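Local coordinates for secreted protein (Kutzneria albida DSM 43870, PDB 5M6Q), which probably catalyses the cross-linking of proteins by joining glutamine side chains to amines, as a microbial transglutaminase, at residues Arg55-Leu65 / Lys107-Ile117. Numbering follows the deposited sequence.
Sequences REDLSNPPLNL and KNVVKALPSWI. With MES (2-(N-morpholino)-ethanesulfonic acid), chain C.
The guanidinium of Arg55 lies flat between the Pro114 ring and Leu58, with Pro114 CG centred 3.7 Å above one face and Leu58 CD1 over the other, and two waters at its edge carry it on to the carbonyl of Ala112. Water 1 joins NH1, and water 2 joins NH2, to Ala112 O, so the Ala112 carbonyl oxygen receives two water hydrogens. Arg55 grips Asp57 side-on with two nitrogens: Arg55 NE donates to Asp57 OD1 at 3.1 Å and Arg55 NH2 to Asp57 OD2 at 2.8 Å, both nearly straight, while NH1 also bonds Phe221 O. The bend at chi3 (56°) brings one face against Leu58 CD1, and the carboxylate, the waters and Phe221 O, with packing on both faces, are likely to fix its rotation. A leucine in place of Arg55 would probably leave the Asp57 carboxylate without its mate and remove the donors that tie both waters, and through them Ala112 O, to this side chain. Beyond the salt bridge, Asp57 presents its carboxyl carbon to the edge of the Trp116 indole, Asp57 CG to Trp116 NE1 3.4 Å, with carboxylate and ring planes 79° apart.

At the other end, Asn108 ND2 donates to Asn64 O (2.9 Å), approaching within the plane of that carbonyl along one of the oxygen's lone pairs. Leu65 inserts its two methyls separately, CD2 against Val109 CG2 (3.7 Å) and CD1 against Ala112 CB. The Lys111 chain crosses Asn64 at about a right angle, Lys111 CD to Asn64 ND2 3.5 Å; Lys111 NZ donates to a MES sulfonate oxygen. The contact thus packs the loop between helix 47-53 and edge strand 66-67 against the short helix 109-112 and the turn leading to strand 122-131, beside the antiparallel sheet of the microbial transglutaminase fold.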
ATOM      1  N   ARG A  55      -6.051  -8.034   7.140  1.00 32.17           N
ATOM      2  CA  ARG A  55      -6.710  -9.027   6.312  1.00 33.00           C
ATOM      3  C   ARG A  55      -5.976 -10.344   6.286  1.00 38.61           C
ATOM      4  O   ARG A  55      -4.917 -10.468   5.659  1.00 35.09           O
ATOM      5  CB  ARG A  55      -6.856  -8.497   4.900  1.00 32.55           C
ATOM      6  CG  ARG A  55      -8.073  -7.643   4.767  1.00 36.72           C
ATOM      7  CD  ARG A  55      -8.188  -7.138   3.381  1.00 31.04           C
ATOM      8  NE  ARG A  55      -8.193  -8.208   2.392  1.00 35.15           N
ATOM      9  CZ  ARG A  55      -8.171  -7.981   1.086  1.00 33.84           C
ATOM     10  NH1 ARG A  55      -8.141  -6.725   0.652  1.00 27.42           N
ATOM     11  NH2 ARG A  55      -8.175  -8.989   0.224  1.00 30.84           N
ATOM     12  N   GLU A  56      -6.567 -11.337   6.941  1.00 35.81           N
ATOM     13  CA  GLU A  56      -5.918 -12.628   7.098  1.00 35.96           C
ATOM     14  C   GLU A  56      -5.762 -13.363   5.778  1.00 35.43           C
ATOM     15  O   GLU A  56      -4.947 -14.271   5.674  1.00 39.14           O
ATOM     16  CB  GLU A  56      -6.698 -13.486   8.083  1.00 37.62           C
ATOM     17  CG  GLU A  56      -8.101 -13.801   7.630  1.00 39.41           C
ATOM     18  CD  GLU A  56      -8.840 -14.650   8.640  1.00 42.73           C
ATOM     19  OE1 GLU A  56      -8.417 -15.809   8.868  1.00 36.70           O
ATOM     20  OE2 GLU A  56      -9.821 -14.137   9.221  1.00 42.61           O
ATOM     21  N   ASP A  57      -6.532 -12.969   4.767  1.00 32.55           N
ATOM     22  CA  ASP A  57      -6.456 -13.616   3.460  1.00 31.35           C
ATOM     23  C   ASP A  57      -5.255 -13.139   2.639  1.00 38.91           C
ATOM     24  O   ASP A  57      -5.008 -13.640   1.534  1.00 39.64           O
ATOM     25  CB  ASP A  57      -7.747 -13.378   2.664  1.00 34.48           C
ATOM     26  CG  ASP A  57      -8.038 -11.901   2.434  1.00 34.05           C
ATOM     27  OD1 ASP A  57      -7.886 -11.092   3.379  1.00 32.81           O
ATOM     28  OD2 ASP A  57      -8.435 -11.548   1.306  1.00 35.64           O
ATOM     29  N   LEU A  58      -4.511 -12.176   3.175  1.00 35.04           N
ATOM     30  CA  LEU A  58      -3.350 -11.637   2.469  1.00 39.00           C
ATOM     31  C   LEU A  58      -2.041 -12.005   3.154  1.00 38.03           C
ATOM     32  O   LEU A  58      -1.922 -11.919   4.373  1.00 40.26           O
ATOM     33  CB  LEU A  58      -3.448 -10.118   2.360  1.00 31.12           C
ATOM     34  CG  LEU A  58      -4.605  -9.609   1.504  1.00 37.52           C
ATOM     35  CD1 LEU A  58      -4.714  -8.112   1.648  1.00 35.18           C
ATOM     36  CD2 LEU A  58      -4.390  -9.997   0.055  1.00 31.57           C
ATOM     37  N   SER A  59      -1.065 -12.429   2.371  1.00 34.22           N
ATOM     38  CA  SER A  59       0.280 -12.555   2.899  1.00 41.21           C
ATOM     39  C   SER A  59       1.126 -11.414   2.322  1.00 31.03           C
ATOM     40  O   SER A  59       2.032 -10.925   2.978  1.00 33.88           O
ATOM     41  CB  SER A  59       0.878 -13.926   2.582  1.00 36.62           C
ATOM     42  OG  SER A  59       0.912 -14.144   1.189  1.00 44.61           O
ATOM     43  N   ASN A  60       0.796 -10.983   1.107  1.00 28.77           N
ATOM     44  CA  ASN A  60       1.409  -9.802   0.513  1.00 29.65           C
ATOM     45  C   ASN A  60       0.353  -8.745   0.215  1.00 26.89           C
ATOM     46  O   ASN A  60      -0.804  -9.063  -0.026  1.00 29.83           O
ATOM     47  CB  ASN A  60       2.163 -10.159  -0.766  1.00 26.28           C
ATOM     48  CG  ASN A  60       3.215 -11.222  -0.536  1.00 35.83           C
ATOM     49  OD1 ASN A  60       3.919 -11.198   0.471  1.00 31.81           O
ATOM     50  ND2 ASN A  60       3.315 -12.172  -1.460  1.00 34.36           N
ATOM     51  N   PRO A  61       0.746  -7.467   0.252  1.00 29.55           N
ATOM     52  CA  PRO A  61      -0.219  -6.424  -0.102  1.00 24.62           C
ATOM     53  C   PRO A  61      -0.589  -6.529  -1.583  1.00 23.00           C
ATOM     54  O   PRO A  61       0.293  -6.626  -2.428  1.00 25.28           O
ATOM     55  CB  PRO A  61       0.536  -5.119   0.205  1.00 24.92           C
ATOM     56  CG  PRO A  61       1.634  -5.515   1.139  1.00 27.95           C
ATOM     57  CD  PRO A  61       2.025  -6.907   0.719  1.00 25.12           C
ATOM     58  N   PRO A  62      -1.883  -6.511  -1.897  1.00 22.34           N
ATOM     59  CA  PRO A  62      -2.305  -6.728  -3.286  1.00 26.65           C
ATOM     60  C   PRO A  62      -1.990  -5.536  -4.177  1.00 23.22           C
ATOM     61  O   PRO A  62      -2.170  -4.395  -3.752  1.00 23.10           O
ATOM     62  CB  PRO A  62      -3.815  -6.932  -3.163  1.00 30.21           C
ATOM     63  CG  PRO A  62      -4.191  -6.095  -1.974  1.00 26.74           C
ATOM     64  CD  PRO A  62      -3.002  -6.102  -1.030  1.00 25.58           C
ATOM     65  N   LEU A  63      -1.543  -5.795  -5.405  1.00 21.37           N
ATOM     66  CA  LEU A  63      -1.051  -4.731  -6.273  1.00 29.83           C
ATOM     67  C   LEU A  63      -2.011  -4.438  -7.418  1.00 29.96           C
ATOM     68  O   LEU A  63      -1.667  -3.707  -8.342  1.00 26.16           O
ATOM     69  CB  LEU A  63       0.330  -5.099  -6.818  1.00 20.66           C
ATOM     70  CG  LEU A  63       1.357  -5.356  -5.710  1.00 24.71           C
ATOM     71  CD1 LEU A  63       2.729  -5.730  -6.284  1.00 30.80           C
ATOM     72  CD2 LEU A  63       1.499  -4.135  -4.801  1.00 21.79           C
ATOM     73  N   ASN A  64      -3.216  -5.000  -7.314  1.00 25.72           N
ATOM     74  CA  ASN A  64      -4.258  -4.928  -8.349  1.00 32.62           C
ATOM     75  C   ASN A  64      -4.547  -3.523  -8.856  1.00 27.56           C
ATOM     76  O   ASN A  64      -4.795  -3.312 -10.039  1.00 21.88           O
ATOM     77  CB  ASN A  64      -5.588  -5.498  -7.814  1.00 28.61           C
ATOM     78  CG  ASN A  64      -5.445  -6.873  -7.221  1.00 34.51           C
ATOM     79  OD1 ASN A  64      -5.884  -7.124  -6.096  1.00 39.61           O
ATOM     80  ND2 ASN A  64      -4.850  -7.787  -7.981  1.00 40.04           N
ATOM     81  N   LEU A  65      -4.595  -2.586  -7.919  1.00 23.08           N
ATOM     82  CA  LEU A  65      -5.026  -1.222  -8.190  1.00 24.42           C
ATOM     83  C   LEU A  65      -3.878  -0.286  -7.877  1.00 22.50           C
ATOM     84  O   LEU A  65      -3.875   0.375  -6.834  1.00 21.78           O
ATOM     85  CB  LEU A  65      -6.259  -0.852  -7.356  1.00 19.20           C
ATOM     86  CG  LEU A  65      -7.568  -1.626  -7.559  1.00 28.03           C
ATOM     87  CD1 LEU A  65      -8.639  -1.048  -6.638  1.00 26.57           C
ATOM     88  CD2 LEU A  65      -8.053  -1.638  -9.037  1.00 19.24           C
ATOM     89  N   LYS A 107      -8.625  -1.583 -14.594  1.00 23.58           N
ATOM     90  CA  LYS A 107      -8.500  -3.031 -14.522  1.00 26.47           C
ATOM     91  C   LYS A 107      -8.464  -3.487 -13.068  1.00 29.27           C
ATOM     92  O   LYS A 107      -7.984  -2.749 -12.206  1.00 26.64           O
ATOM     93  CB  LYS A 107      -7.251  -3.489 -15.271  1.00 27.83           C
ATOM     94  CG  LYS A 107      -7.275  -3.019 -16.726  1.00 33.47           C
ATOM     95  CD  LYS A 107      -6.409  -3.884 -17.627  1.00 42.90           C
ATOM     96  CE  LYS A 107      -6.947  -3.925 -19.072  1.00 42.45           C
ATOM     97  NZ  LYS A 107      -7.003  -2.570 -19.687  1.00 46.17           N
ATOM     98  N   ASN A 108      -9.021  -4.671 -12.801  1.00 23.02           N
ATOM     99  CA  ASN A 108      -8.862  -5.384 -11.516  1.00 24.52           C
ATOM    100  C   ASN A 108      -9.682  -4.856 -10.355  1.00 21.63           C
ATOM    101  O   ASN A 108      -9.433  -5.236  -9.220  1.00 23.69           O
ATOM    102  CB  ASN A 108      -7.396  -5.391 -11.074  1.00 22.93           C
ATOM    103  CG  ASN A 108      -6.458  -5.765 -12.192  1.00 32.93           C
ATOM    104  OD1 ASN A 108      -6.709  -6.717 -12.922  1.00 29.20           O
ATOM    105  ND2 ASN A 108      -5.369  -5.003 -12.343  1.00 30.42           N
ATOM    106  N   VAL A 109     -10.651  -3.990 -10.619  1.00 22.20           N
ATOM    107  CA  VAL A 109     -11.443  -3.406  -9.543  1.00 26.96           C
ATOM    108  C   VAL A 109     -12.339  -4.455  -8.896  1.00 24.20           C
ATOM    109  O   VAL A 109     -12.503  -4.479  -7.678  1.00 23.11           O
ATOM    110  CB  VAL A 109     -12.279  -2.219 -10.056  1.00 27.76           C
ATOM    111  CG1 VAL A 109     -13.072  -1.610  -8.908  1.00 25.41           C
ATOM    112  CG2 VAL A 109     -11.362  -1.183 -10.711  1.00 25.55           C
ATOM    113  N   VAL A 110     -12.912  -5.335  -9.710  1.00 25.38           N
ATOM    114  CA  VAL A 110     -13.795  -6.366  -9.175  1.00 32.43           C
ATOM    115  C   VAL A 110     -12.985  -7.346  -8.329  1.00 29.60           C
ATOM    116  O   VAL A 110     -13.377  -7.703  -7.225  1.00 40.29           O
ATOM    117  CB  VAL A 110     -14.567  -7.097 -10.301  1.00 34.41           C
ATOM    118  CG1 VAL A 110     -15.427  -8.211  -9.710  1.00 30.98           C
ATOM    119  CG2 VAL A 110     -15.431  -6.109 -11.083  1.00 32.72           C
ATOM    120  N   LYS A 111     -11.841  -7.758  -8.844  1.00 33.15           N
ATOM    121  CA  LYS A 111     -10.944  -8.656  -8.128  1.00 36.40           C
ATOM    122  C   LYS A 111     -10.480  -8.080  -6.775  1.00 37.01           C
ATOM    123  O   LYS A 111     -10.169  -8.830  -5.841  1.00 34.59           O
ATOM    124  CB  LYS A 111      -9.735  -8.968  -9.017  1.00 39.49           C
ATOM    125  CG  LYS A 111      -8.870 -10.124  -8.544  1.00 51.97           C
ATOM    126  CD  LYS A 111      -7.395  -9.948  -8.934  1.00 50.34           C
ATOM    127  CE  LYS A 111      -7.156 -10.174 -10.419  1.00 55.54           C
ATOM    128  NZ  LYS A 111      -5.694 -10.222 -10.765  1.00 57.55           N
ATOM    129  N   ALA A 112     -10.434  -6.749  -6.671  1.00 33.66           N
ATOM    130  CA  ALA A 112      -9.889  -6.088  -5.484  1.00 30.99           C
ATOM    131  C   ALA A 112     -10.754  -6.308  -4.252  1.00 33.86           C
ATOM    132  O   ALA A 112     -10.250  -6.290  -3.138  1.00 33.53           O
ATOM    133  CB  ALA A 112      -9.712  -4.598  -5.735  1.00 26.57           C
ATOM    134  N   LEU A 113     -12.052  -6.524  -4.448  1.00 27.84           N
ATOM    135  CA  LEU A 113     -12.938  -6.807  -3.324  1.00 31.05           C
ATOM    136  C   LEU A 113     -12.725  -8.200  -2.726  1.00 33.48           C
ATOM    137  O   LEU A 113     -12.769  -9.201  -3.439  1.00 38.28           O
ATOM    138  CB  LEU A 113     -14.396  -6.672  -3.758  1.00 28.44           C
ATOM    139  CG  LEU A 113     -15.463  -6.833  -2.677  1.00 28.69           C
ATOM    140  CD1 LEU A 113     -15.633  -5.545  -1.886  1.00 26.61           C
ATOM    141  CD2 LEU A 113     -16.775  -7.264  -3.322  1.00 27.03           C
ATOM    142  N   PRO A 114     -12.497  -8.272  -1.405  1.00 38.10           N
ATOM    143  CA  PRO A 114     -12.531  -9.596  -0.772  1.00 38.36           C
ATOM    144  C   PRO A 114     -13.964 -10.045  -0.470  1.00 36.63           C
ATOM    145  O   PRO A 114     -14.553  -9.569   0.489  1.00 37.38           O
ATOM    146  CB  PRO A 114     -11.730  -9.393   0.514  1.00 33.94           C
ATOM    147  CG  PRO A 114     -11.894  -7.929   0.829  1.00 35.70           C
ATOM    148  CD  PRO A 114     -11.997  -7.224  -0.493  1.00 34.53           C
ATOM    149  N   SER A 115     -14.498 -10.955  -1.279  1.00 37.09           N
ATOM    150  CA  SER A 115     -15.889 -11.422  -1.154  1.00 41.94           C
ATOM    151  C   SER A 115     -16.306 -11.929   0.230  1.00 35.27           C
ATOM    152  O   SER A 115     -17.461 -11.778   0.618  1.00 40.49           O
ATOM    153  CB  SER A 115     -16.151 -12.533  -2.172  1.00 44.04           C
ATOM    154  OG  SER A 115     -15.801 -12.091  -3.469  1.00 59.92           O
ATOM    155  N   TRP A 116     -15.382 -12.522   0.976  1.00 32.18           N
ATOM    156  CA  TRP A 116     -15.736 -13.130   2.259  1.00 31.85           C
ATOM    157  C   TRP A 116     -15.820 -12.125   3.424  1.00 39.29           C
ATOM    158  O   TRP A 116     -16.274 -12.479   4.514  1.00 40.50           O
ATOM    159  CB  TRP A 116     -14.735 -14.224   2.603  1.00 33.53           C
ATOM    160  CG  TRP A 116     -13.392 -13.675   2.884  1.00 34.39           C
ATOM    161  CD1 TRP A 116     -12.425 -13.364   1.973  1.00 32.06           C
ATOM    162  CD2 TRP A 116     -12.857 -13.348   4.168  1.00 34.74           C
ATOM    163  NE1 TRP A 116     -11.315 -12.868   2.613  1.00 35.47           N
ATOM    164  CE2 TRP A 116     -11.555 -12.846   3.963  1.00 32.81           C
ATOM    165  CE3 TRP A 116     -13.352 -13.431   5.475  1.00 36.45           C
ATOM    166  CZ2 TRP A 116     -10.740 -12.433   5.016  1.00 37.95           C
ATOM    167  CZ3 TRP A 116     -12.542 -13.023   6.519  1.00 31.08           C
ATOM    168  CH2 TRP A 116     -11.252 -12.526   6.286  1.00 32.63           C
ATOM    169  N   ILE A 117     -15.378 -10.888   3.209  1.00 27.80           N
ATOM    170  CA  ILE A 117     -15.553  -9.847   4.217  1.00 30.36           C
ATOM    171  C   ILE A 117     -16.761  -8.985   3.859  1.00 36.01           C
ATOM    172  O   ILE A 117     -16.838  -8.446   2.758  1.00 37.46           O
ATOM    173  CB  ILE A 117     -14.286  -8.981   4.361  1.00 32.05           C
ATOM    174  CG1 ILE A 117     -13.088  -9.853   4.743  1.00 33.06           C
ATOM    175  CG2 ILE A 117     -14.490  -7.885   5.408  1.00 25.64           C
ATOM    176  CD1 ILE A 117     -11.746  -9.127   4.649  1.00 31.58           C
TER
HETATM  177  O1  MES C 301       2.244 -11.328  -7.689  1.00 48.91           O
HETATM  178  C2  MES C 301       0.875 -11.681  -7.890  1.00 54.70           C
HETATM  179  C3  MES C 301       0.346 -11.064  -9.184  1.00 57.19           C
HETATM  180  N4  MES C 301       0.623  -9.635  -9.132  1.00 45.93           N
HETATM  181  C5  MES C 301       1.984  -9.198  -8.828  1.00 47.69           C
HETATM  182  C6  MES C 301       2.420  -9.916  -7.556  1.00 44.64           C
HETATM  183  C7  MES C 301      -0.152  -8.780 -10.015  1.00 45.26           C
HETATM  184  C8  MES C 301      -1.589  -8.733  -9.490  1.00 45.24           C
HETATM  185  S   MES C 301      -2.506  -7.855 -10.575  1.00 50.47           S
HETATM  186  O1S MES C 301      -3.954  -7.951 -10.234  1.00 39.54           O
HETATM  187  O2S MES C 301      -2.067  -6.443 -10.540  1.00 46.72           O
HETATM  188  O3S MES C 301      -2.256  -8.346 -11.955  1.00 49.38           O
HETATM  189  O   HOH W   1      -8.123  -4.921  -1.933  1.00 26.77           O
HETATM  190  O   HOH W   2      -8.055  -8.324  -2.397  1.00 43.93           O